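Local structure of aromatic amino acid exporter YddG (Starkeya novella, 5I20) at residues A[161-164]-A[165-169]; A[186-189]-A[190-194]; A[203-207]-A[208-212]; A[227-230]-A[231-235]. The protein exports a broad range of amino acids, among them threonine, methionine, lysine and glutamate, across the bacterial inner membrane. One frame throughout, in Å; residues are numbered along the deposited sequence.

Interaction 1 of 4, residues A[161-164]-A[165-169]; sequences VIWS and VYSVA. With OLC ((2R)-2,3-dihydroxypropyl (9Z)-octadec-9-enoate), chain G.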
loop_
_atom_site.group_PDB
_atom_site.type_symbol
_atom_site.label_atom_id
_atom_site.label_comp_id
_atom_site.label_asym_id
_atom_site.label_seq_id
_atom_site.Cartn_x
_atom_site.Cartn_y
_atom_site.Cartn_z
ATOM N N VAL A 161 -8.449 -6.002 -3.844
ATOM C CA VAL A 161 -9.352 -5.415 -4.832
ATOM C C VAL A 161 -9.780 -4.001 -4.444
ATOM O O VAL A 161 -9.787 -3.095 -5.278
ATOM C CB VAL A 161 -10.612 -6.284 -5.025
ATOM C CG1 VAL A 161 -11.611 -5.588 -5.939
ATOM C CG2 VAL A 161 -10.236 -7.643 -5.580
ATOM N N ILE A 162 -10.135 -3.819 -3.176
ATOM C CA ILE A 162 -10.589 -2.521 -2.689
ATOM C C ILE A 162 -9.491 -1.465 -2.827
ATOM O O ILE A 162 -9.741 -0.352 -3.297
ATOM C CB ILE A 162 -11.057 -2.609 -1.223
ATOM C CG1 ILE A 162 -12.341 -3.437 -1.137
ATOM C CG2 ILE A 162 -11.298 -1.225 -0.643
ATOM C CD1 ILE A 162 -12.805 -3.712 0.279
ATOM N N TRP A 163 -8.272 -1.822 -2.439
ATOM C CA TRP A 163 -7.140 -0.910 -2.567
ATOM C C TRP A 163 -6.799 -0.636 -4.031
ATOM O O TRP A 163 -6.470 0.493 -4.398
ATOM C CB TRP A 163 -5.915 -1.469 -1.839
ATOM C CG TRP A 163 -4.672 -0.672 -2.092
ATOM C CD1 TRP A 163 -3.614 -1.029 -2.876
ATOM C CD2 TRP A 163 -4.366 0.629 -1.574
ATOM N NE1 TRP A 163 -2.664 -0.037 -2.869
ATOM C CE2 TRP A 163 -3.101 0.992 -2.078
ATOM C CE3 TRP A 163 -5.036 1.518 -0.728
ATOM C CZ2 TRP A 163 -2.494 2.209 -1.766
ATOM C CZ3 TRP A 163 -4.432 2.723 -0.418
ATOM C CH2 TRP A 163 -3.174 3.058 -0.935
ATOM N N SER A 164 -6.874 -1.670 -4.864
ATOM C CA SER A 164 -6.612 -1.520 -6.295
ATOM C C SER A 164 -7.643 -0.628 -6.971
ATOM O O SER A 164 -7.303 0.186 -7.833
ATOM C CB SER A 164 -6.596 -2.883 -6.989
ATOM O OG SER A 164 -5.525 -3.679 -6.520
ATOM N N VAL A 165 -8.907 -0.798 -6.600
ATOM C CA VAL A 165 -9.963 0.007 -7.193
ATOM C C VAL A 165 -9.842 1.438 -6.690
ATOM O O VAL A 165 -9.915 2.377 -7.475
ATOM C CB VAL A 165 -11.363 -0.567 -6.889
ATOM C CG1 VAL A 165 -12.451 0.445 -7.222
ATOM C CG2 VAL A 165 -11.574 -1.855 -7.672
ATOM N N TYR A 166 -9.619 1.598 -5.388
ATOM C CA TYR A 166 -9.377 2.916 -4.811
ATOM C C TYR A 166 -8.260 3.663 -5.540
ATOM O O TYR A 166 -8.387 4.850 -5.839
ATOM C CB TYR A 166 -9.025 2.802 -3.326
ATOM C CG TYR A 166 -8.475 4.085 -2.751
ATOM C CD1 TYR A 166 -9.323 5.127 -2.391
ATOM C CD2 TYR A 166 -7.109 4.263 -2.580
ATOM C CE1 TYR A 166 -8.825 6.309 -1.874
ATOM C CE2 TYR A 166 -6.602 5.438 -2.064
ATOM C CZ TYR A 166 -7.463 6.458 -1.714
ATOM O OH TYR A 166 -6.956 7.626 -1.198
ATOM N N SER A 167 -7.167 2.960 -5.818
ATOM C CA SER A 167 -6.010 3.561 -6.475
ATOM C C SER A 167 -6.315 3.976 -7.910
ATOM O O SER A 167 -6.057 5.114 -8.307
ATOM C CB SER A 167 -4.827 2.593 -6.464
ATOM O OG SER A 167 -4.429 2.286 -5.141
ATOM N N VAL A 168 -6.854 3.046 -8.688
ATOM C CA VAL A 168 -7.176 3.311 -10.085
ATOM C C VAL A 168 -8.291 4.348 -10.210
ATOM O O VAL A 168 -8.228 5.233 -11.065
ATOM C CB VAL A 168 -7.579 2.010 -10.816
ATOM C CG1 VAL A 168 -8.103 2.308 -12.211
ATOM C CG2 VAL A 168 -6.394 1.056 -10.878
ATOM N N ALA A 169 -9.301 4.251 -9.349
ATOM C CA ALA A 169 -10.434 5.173 -9.403
ATOM C C ALA A 169 -10.059 6.577 -8.930
ATOM O O ALA A 169 -10.821 7.526 -9.126
ATOM C CB ALA A 169 -11.597 4.641 -8.579
HETATM C C10 OLC G . -0.798 -0.693 0.247
HETATM C C9 OLC G . -0.304 0.504 0.981
HETATM C C11 OLC G . -1.944 -1.464 0.805
HETATM C C8 OLC G . -0.936 0.905 2.269
HETATM C C16 OLC G . 0.205 -5.657 2.640
HETATM C C12 OLC G . -1.831 -2.896 0.404
HETATM C C7 OLC G . -0.094 0.472 3.421
HETATM C C15 OLC G . -1.237 -5.308 2.806
HETATM C C13 OLC G . -2.509 -3.750 1.422
HETATM C C6 OLC G . -0.723 0.921 4.698
HETATM C C14 OLC G . -1.863 -5.092 1.469
HETATM C C5 OLC G . -0.998 -0.260 5.565
HETATM C C4 OLC G . -1.239 0.184 6.970
HETATM C C3 OLC G . -1.312 -1.005 7.868
HETATM C C2 OLC G . -1.345 -0.554 9.289
#
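S167 grips the W163 carbonyl with both its backbone N and its hydroxyl, and lays the same hydroxyl against the indole. The hydroxyl bond runs from S167 OG to W163 O at 2.8 Å, and the same oxygen takes S167 N at 2.9 Å. The two donors come to it from opposite faces of the carbonyl plane, each tilted about 30° out of it. OG can bend back this far because it lies beside its own backbone N (chi1 -62°). From there it also sits over one face of the W163 indole, toward the rim, with OG 3.6 Å from CE2. The opposite face carries lipid: C10 of the bound monoolein chain lies 3.7 Å from W163 CE2. Y166 adds a slanting contact, its CD2 3.8 Å from W163 CZ3; the two rings are turned by 30° but slid so far apart that they barely overlap. On the surface V161 and V165 lie side by side, CG1 to CG2 4.1 Å. This is a transmembrane-helix serine bonding back to the carbonyl four residues earlier, inside an aromatic cluster where W163 meets W228, W101, Y78 and W17; S167 OG also bonds W228 NE1. Helix 150-169 lies here against helix 101-108, where S164 and S167 touch I105, and against helix 65-88, where W163 and Y166 rest on L75.

Interaction 2 of 4, residues A[186-189]-A[190-194]; sequences LATA and ALSAL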
loop_
_atom_site.group_PDB
_atom_site.type_symbol
_atom_site.label_atom_id
_atom_site.label_comp_id
_atom_site.label_asym_id
_atom_site.label_seq_id
_atom_site.Cartn_x
_atom_site.Cartn_y
_atom_site.Cartn_z
ATOM N N LEU A 186 -8.593 11.012 8.584
ATOM C CA LEU A 186 -9.264 11.347 9.836
ATOM C C LEU A 186 -10.561 10.561 9.990
ATOM O O LEU A 186 -10.867 10.063 11.075
ATOM C CB LEU A 186 -9.542 12.849 9.918
ATOM C CG LEU A 186 -8.303 13.738 10.049
ATOM C CD1 LEU A 186 -8.684 15.212 10.063
ATOM C CD2 LEU A 186 -7.503 13.371 11.291
ATOM N N ALA A 187 -11.314 10.446 8.902
ATOM C CA ALA A 187 -12.543 9.659 8.907
ATOM C C ALA A 187 -12.233 8.190 9.171
ATOM O O ALA A 187 -12.911 7.539 9.968
ATOM C CB ALA A 187 -13.289 9.819 7.592
ATOM N N THR A 188 -11.202 7.673 8.506
ATOM C CA THR A 188 -10.769 6.293 8.710
ATOM C C THR A 188 -10.317 6.074 10.151
ATOM O O THR A 188 -10.582 5.027 10.741
ATOM C CB THR A 188 -9.619 5.904 7.757
ATOM O OG1 THR A 188 -10.037 6.088 6.400
ATOM C CG2 THR A 188 -9.215 4.453 7.962
ATOM N N ALA A 189 -9.636 7.066 10.712
ATOM C CA ALA A 189 -9.196 6.997 12.100
ATOM C C ALA A 189 -10.390 6.985 13.050
ATOM O O ALA A 189 -10.391 6.265 14.048
ATOM C CB ALA A 189 -8.270 8.158 12.426
ATOM N N ALA A 190 -11.405 7.785 12.738
ATOM C CA ALA A 190 -12.605 7.841 13.564
ATOM C C ALA A 190 -13.321 6.494 13.569
ATOM O O ALA A 190 -13.744 6.009 14.620
ATOM C CB ALA A 190 -13.539 8.940 13.079
ATOM N N LEU A 191 -13.448 5.892 12.389
ATOM C CA LEU A 191 -14.069 4.578 12.261
ATOM C C LEU A 191 -13.232 3.492 12.938
ATOM O O LEU A 191 -13.772 2.609 13.606
ATOM C CB LEU A 191 -14.285 4.229 10.786
ATOM C CG LEU A 191 -15.333 5.047 10.029
ATOM C CD1 LEU A 191 -15.335 4.677 8.555
ATOM C CD2 LEU A 191 -16.712 4.841 10.635
ATOM N N SER A 192 -11.915 3.559 12.762
ATOM C CA SER A 192 -11.014 2.589 13.382
ATOM C C SER A 192 -11.068 2.693 14.901
ATOM O O SER A 192 -10.864 1.709 15.611
ATOM C CB SER A 192 -9.579 2.789 12.894
ATOM O OG SER A 192 -9.501 2.689 11.482
ATOM N N ALA A 193 -11.341 3.897 15.395
ATOM C CA ALA A 193 -11.511 4.112 16.823
ATOM C C ALA A 193 -12.745 3.370 17.318
ATOM O O ALA A 193 -12.738 2.785 18.401
ATOM C CB ALA A 193 -11.620 5.596 17.131
ATOM N N LEU A 194 -13.803 3.397 16.514
ATOM C CA LEU A 194 -15.038 2.698 16.849
ATOM C C LEU A 194 -14.826 1.187 16.840
ATOM O O LEU A 194 -15.250 0.490 17.761
ATOM C CB LEU A 194 -16.154 3.085 15.877
ATOM C CG LEU A 194 -17.522 2.449 16.135
ATOM C CD1 LEU A 194 -18.122 2.962 17.439
ATOM C CD2 LEU A 194 -18.464 2.700 14.966
#
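Four successive i to i+4 backbone hydrogen bonds join L186-A189 to A190-L194 as regular alpha helix, from the bond of A190 N to L186 O at 2.9 Å to that of A193 N to A189 O, also 2.9 Å. The pair that adds something to this pattern is T188 and S192. The T188 carbonyl oxygen accepts two bonds from the same residue: S192 N at 2.8 Å and S192 OG at 2.7 Å. They reach it from opposite faces of the carbonyl plane, and the hydroxyl stands above that plane, 37° out of it, so its bond follows no lone pair direction. What turns the S192 oxygen back up the helix is its first torsion (chi1 -57°), which sets OG beside its own backbone N and anti to the carbonyl carbon. The buried serine hydroxyl is thereby satisfied within its own helix. T188 treats its polar atom in the same way, OG1 bonding to the carbonyl of F184 a turn earlier, while its methyl CG2 comes within 3.9 Å of S192 OG. Both are intrahelical hydroxyl-to-carbonyl bonds of serine and threonine, here in a transmembrane helix. The branch point CG of L191 lies 3.5 Å from A187 O, a close approach that comes with the helix itself. Helix 181-199 packs against two neighbours here. A189 and S192 meet helix 32-53 at F40, T41 and T36, whereas A187, T188 and L191 touch helix 65-88 at I72, L75 and F76.

Interaction 3 of 4, residues A[203-207]-A[208-212]; sequences VWPVG and SEWLA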
loop_
_atom_site.group_PDB
_atom_site.type_symbol
_atom_site.label_atom_id
_atom_site.label_comp_id
_atom_site.label_asym_id
_atom_site.label_seq_id
_atom_site.Cartn_x
_atom_site.Cartn_y
_atom_site.Cartn_z
ATOM N N VAL A 203 -4.844 -2.345 24.561
ATOM C CA VAL A 203 -3.397 -2.308 24.738
ATOM C C VAL A 203 -2.812 -1.088 24.031
ATOM O O VAL A 203 -2.706 -1.057 22.804
ATOM C CB VAL A 203 -2.721 -3.588 24.209
ATOM C CG1 VAL A 203 -1.213 -3.517 24.406
ATOM C CG2 VAL A 203 -3.294 -4.812 24.906
ATOM N N TRP A 204 -2.440 -0.082 24.817
ATOM C CA TRP A 204 -1.914 1.166 24.280
ATOM C C TRP A 204 -0.393 1.125 24.161
ATOM O O TRP A 204 0.263 0.357 24.863
ATOM C CB TRP A 204 -2.352 2.338 25.161
ATOM C CG TRP A 204 -3.774 2.754 24.926
ATOM C CD1 TRP A 204 -4.899 2.112 25.355
ATOM C CD2 TRP A 204 -4.221 3.909 24.204
ATOM N NE1 TRP A 204 -6.019 2.794 24.944
ATOM C CE2 TRP A 204 -5.630 3.901 24.237
ATOM C CE3 TRP A 204 -3.568 4.948 23.536
ATOM C CZ2 TRP A 204 -6.397 4.891 23.625
ATOM C CZ3 TRP A 204 -4.331 5.930 22.928
ATOM C CH2 TRP A 204 -5.730 5.895 22.978
ATOM N N PRO A 205 0.171 1.940 23.254
ATOM C CA PRO A 205 1.629 2.032 23.112
ATOM C C PRO A 205 2.302 2.499 24.396
ATOM O O PRO A 205 1.812 3.427 25.037
ATOM C CB PRO A 205 1.811 3.067 21.998
ATOM C CG PRO A 205 0.544 3.014 21.221
ATOM C CD PRO A 205 -0.534 2.725 22.225
ATOM N N VAL A 206 3.406 1.859 24.767
ATOM C CA VAL A 206 4.139 2.246 25.966
ATOM C C VAL A 206 5.619 2.469 25.661
ATOM O O VAL A 206 6.204 1.777 24.826
ATOM C CB VAL A 206 3.998 1.188 27.083
ATOM C CG1 VAL A 206 2.555 1.107 27.563
ATOM C CG2 VAL A 206 4.480 -0.173 26.601
ATOM N N GLY A 207 6.212 3.450 26.336
ATOM C CA GLY A 207 7.628 3.743 26.187
ATOM C C GLY A 207 8.048 4.131 24.780
ATOM O O GLY A 207 7.477 5.040 24.177
ATOM N N SER A 208 9.051 3.431 24.259
ATOM C CA SER A 208 9.602 3.726 22.940
ATOM C C SER A 208 8.709 3.251 21.798
ATOM O O SER A 208 8.974 3.548 20.634
ATOM C CB SER A 208 10.990 3.103 22.793
ATOM O OG SER A 208 11.988 3.984 23.271
ATOM N N GLU A 209 7.655 2.513 22.127
ATOM C CA GLU A 209 6.702 2.070 21.116
ATOM C C GLU A 209 6.007 3.267 20.476
ATOM O O GLU A 209 5.568 3.200 19.330
ATOM C CB GLU A 209 5.667 1.120 21.721
ATOM C CG GLU A 209 6.232 -0.217 22.173
ATOM C CD GLU A 209 5.176 -1.117 22.780
ATOM O OE1 GLU A 209 4.061 -0.626 23.055
ATOM O OE2 GLU A 209 5.459 -2.317 22.982
ATOM N N TRP A 210 5.920 4.364 21.221
ATOM C CA TRP A 210 5.271 5.572 20.729
ATOM C C TRP A 210 6.021 6.204 19.559
ATOM O O TRP A 210 5.409 6.794 18.671
ATOM C CB TRP A 210 5.117 6.595 21.855
ATOM C CG TRP A 210 3.818 6.481 22.586
ATOM C CD1 TRP A 210 3.629 6.025 23.858
ATOM C CD2 TRP A 210 2.520 6.823 22.086
ATOM N NE1 TRP A 210 2.294 6.066 24.183
ATOM C CE2 TRP A 210 1.593 6.551 23.112
ATOM C CE3 TRP A 210 2.052 7.333 20.871
ATOM C CZ2 TRP A 210 0.227 6.773 22.960
ATOM C CZ3 TRP A 210 0.697 7.552 20.723
ATOM C CH2 TRP A 210 -0.200 7.272 21.761
ATOM N N LEU A 211 7.344 6.079 19.561
ATOM C CA LEU A 211 8.163 6.690 18.519
ATOM C C LEU A 211 7.935 6.016 17.169
ATOM O O LEU A 211 7.999 6.661 16.123
ATOM C CB LEU A 211 9.642 6.633 18.903
ATOM C CG LEU A 211 10.592 7.529 18.106
ATOM C CD1 LEU A 211 9.969 8.898 17.869
ATOM C CD2 LEU A 211 11.918 7.671 18.838
ATOM N N ALA A 212 7.665 4.715 17.198
ATOM C CA ALA A 212 7.357 3.975 15.982
ATOM C C ALA A 212 5.984 4.376 15.460
ATOM O O ALA A 212 5.781 4.507 14.252
ATOM C CB ALA A 212 7.415 2.480 16.236
#
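E209 reaches back to V206 with CG set beside its own backbone N (chi1 -67°) and the chain extended beyond it, which carries OE1 to the backbone N of V206. That hydrogen bond is 3.1 Å from V206 N to E209 OE1 and nearly straight, 169° at the hydrogen, although the donor meets the oxygen from above the carboxylate plane. In return E209 N bonds to V206 O at 3.2 Å, closing a type II' turn from V206 to E209 with G207 at positive phi. The two bonds thus tie the same pair of residues twice, backbone to backbone and backbone to side chain, where the loop leads into helix 209-221. V206 CG2 lies alongside the carboxylate, 3.6 Å from E209 OE1. Next to the turn, P205 lies across the W210 indole: its CB sits over one face, 3.6 Å from the centroid of the five-membered ring and 9° off the normal, a CH-pi contact. G207 O lies at the edge of that ring, in its plane. W204 CE3 comes 4.3 Å from W210 CZ2, and W204, P205 and W210 all touch L38 of helix 32-53. The E209 carboxylate thus takes up a loop amide while its own N-H returns a bond to the same residue, and this exchange, with proline on indole, fixes the turn on the periplasmic side.

Interaction 4 of 4, residues A[227-230]-A[231-235]; sequences TWDI and GMKRG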
loop_
_atom_site.group_PDB
_atom_site.type_symbol
_atom_site.label_atom_id
_atom_site.label_comp_id
_atom_site.label_asym_id
_atom_site.label_seq_id
_atom_site.Cartn_x
_atom_site.Cartn_y
_atom_site.Cartn_z
ATOM N N THR A 227 1.331 11.318 -1.523
ATOM C CA THR A 227 2.248 11.179 -2.648
ATOM C C THR A 227 1.764 10.077 -3.596
ATOM O O THR A 227 2.091 10.076 -4.781
ATOM C CB THR A 227 3.689 10.889 -2.163
ATOM O OG1 THR A 227 4.586 10.872 -3.275
ATOM C CG2 THR A 227 3.768 9.562 -1.474
ATOM N N TRP A 228 0.971 9.150 -3.067
ATOM C CA TRP A 228 0.351 8.103 -3.872
ATOM C C TRP A 228 -0.833 8.685 -4.638
ATOM O O TRP A 228 -1.077 8.339 -5.796
ATOM C CB TRP A 228 -0.091 6.940 -2.981
ATOM C CG TRP A 228 -0.685 5.765 -3.700
ATOM C CD1 TRP A 228 -1.996 5.384 -3.699
ATOM C CD2 TRP A 228 0.012 4.804 -4.504
ATOM N NE1 TRP A 228 -2.159 4.252 -4.457
ATOM C CE2 TRP A 228 -0.944 3.874 -4.961
ATOM C CE3 TRP A 228 1.347 4.642 -4.884
ATOM C CZ2 TRP A 228 -0.606 2.800 -5.780
ATOM C CZ3 TRP A 228 1.680 3.573 -5.698
ATOM C CH2 TRP A 228 0.707 2.667 -6.137
ATOM N N ASP A 229 -1.558 9.582 -3.979
ATOM C CA ASP A 229 -2.677 10.278 -4.601
ATOM C C ASP A 229 -2.204 11.077 -5.814
ATOM O O ASP A 229 -2.865 11.088 -6.855
ATOM C CB ASP A 229 -3.368 11.196 -3.589
ATOM C CG ASP A 229 -4.673 11.760 -4.110
ATOM O OD1 ASP A 229 -5.655 10.997 -4.212
ATOM O OD2 ASP A 229 -4.723 12.972 -4.403
ATOM N N ILE A 230 -1.054 11.732 -5.677
ATOM C CA ILE A 230 -0.475 12.505 -6.772
ATOM C C ILE A 230 -0.103 11.605 -7.952
ATOM O O ILE A 230 -0.414 11.917 -9.102
ATOM C CB ILE A 230 0.771 13.286 -6.312
ATOM C CG1 ILE A 230 0.368 14.382 -5.322
ATOM C CG2 ILE A 230 1.500 13.890 -7.508
ATOM C CD1 ILE A 230 1.527 15.229 -4.835
ATOM N N GLY A 231 0.556 10.488 -7.660
ATOM C CA GLY A 231 0.934 9.537 -8.689
ATOM C C GLY A 231 -0.257 8.938 -9.415
ATOM O O GLY A 231 -0.208 8.723 -10.621
ATOM N N MET A 232 -1.333 8.662 -8.684
ATOM C CA MET A 232 -2.512 8.047 -9.287
ATOM C C MET A 232 -3.271 9.026 -10.180
ATOM O O MET A 232 -3.878 8.624 -11.172
ATOM C CB MET A 232 -3.454 7.495 -8.208
ATOM C CG MET A 232 -2.977 6.217 -7.522
ATOM S SD MET A 232 -2.775 4.793 -8.621
ATOM C CE MET A 232 -0.998 4.769 -8.828
ATOM N N LYS A 233 -3.224 10.309 -9.829
ATOM C CA LYS A 233 -4.010 11.325 -10.529
ATOM C C LYS A 233 -3.268 11.992 -11.682
ATOM O O LYS A 233 -3.893 12.506 -12.610
ATOM C CB LYS A 233 -4.479 12.397 -9.541
ATOM C CG LYS A 233 -5.566 11.926 -8.596
ATOM C CD LYS A 233 -5.962 13.012 -7.611
ATOM C CE LYS A 233 -7.058 12.517 -6.682
ATOM N NZ LYS A 233 -7.305 13.452 -5.552
ATOM N N ARG A 234 -1.941 11.988 -11.621
ATOM C CA ARG A 234 -1.135 12.725 -12.590
ATOM C C ARG A 234 0.026 11.913 -13.145
ATOM O O ARG A 234 0.653 12.307 -14.126
ATOM C CB ARG A 234 -0.591 14.007 -11.956
ATOM C CG ARG A 234 -1.617 15.106 -11.753
ATOM C CD ARG A 234 -1.338 15.843 -10.457
ATOM N NE ARG A 234 -1.601 17.274 -10.554
ATOM C CZ ARG A 234 -1.469 18.122 -9.540
ATOM N NH1 ARG A 234 -1.084 17.677 -8.351
ATOM N NH2 ARG A 234 -1.725 19.412 -9.714
ATOM N N GLY A 235 0.321 10.784 -12.512
ATOM C CA GLY A 235 1.447 9.968 -12.922
ATOM C C GLY A 235 1.047 8.802 -13.801
ATOM O O GLY A 235 -0.067 8.747 -14.317
#
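K233 NZ is bonded to D229 and to the backbone carbonyl of V176. Its bond to D229 is a salt bridge between residues one helical turn apart, NZ to OD2 2.9 Å on the syn lone pair of that oxygen, with a weak second bond from NZ to OD1 at 3.2 Å. The lysine chain is fully extended beyond CG and crosses the carboxylate at a slant, while D229 holds CG anti to its backbone N (chi1 -170°), the torsion that brings OD1 and OD2 up to NZ. On another side of helix 224-234, M232 folds onto W228, whose NE1 is held by S167 OG. The methionine chain bends at chi2 and chi3, laying the methyl CE over one face of the six-membered ring, 3.6 Å from W228 CZ2 and toward the rim, a CH-pi contact; the sulfur lies oblique to the indole, SD 4.7 Å from the centroid of its five-membered part, in a Met-aromatic contact. With D229 buried, the nearby ammonium probably offsets its charge and would favour the ionised carboxylate, while V176 O gives NZ a second acceptor near the cytoplasmic edge of the membrane.

Overall arrangement
Interactions 1 and 4 are buried and belong together: their centres lie 13 Å apart, and they touch through a serine-indole bond and an indole stack that join helices 150-169 and 224-234. Interaction 2, partly buried, and interaction 3, on the periplasmic surface, stand apart; the centres of interactions 1 and 3 are about 31 Å from each other, on opposite sides of the chain's centre. Helix 32-53 nevertheless touches both 2 and 3, and helix 65-88 touches both 1 and 2. The chemistry follows place: serines return to their own helix carbonyls in 1 and 2, a salt bridge marks the cytoplasmic end in 4, and a carboxylate and a turn join loop to helix in 3.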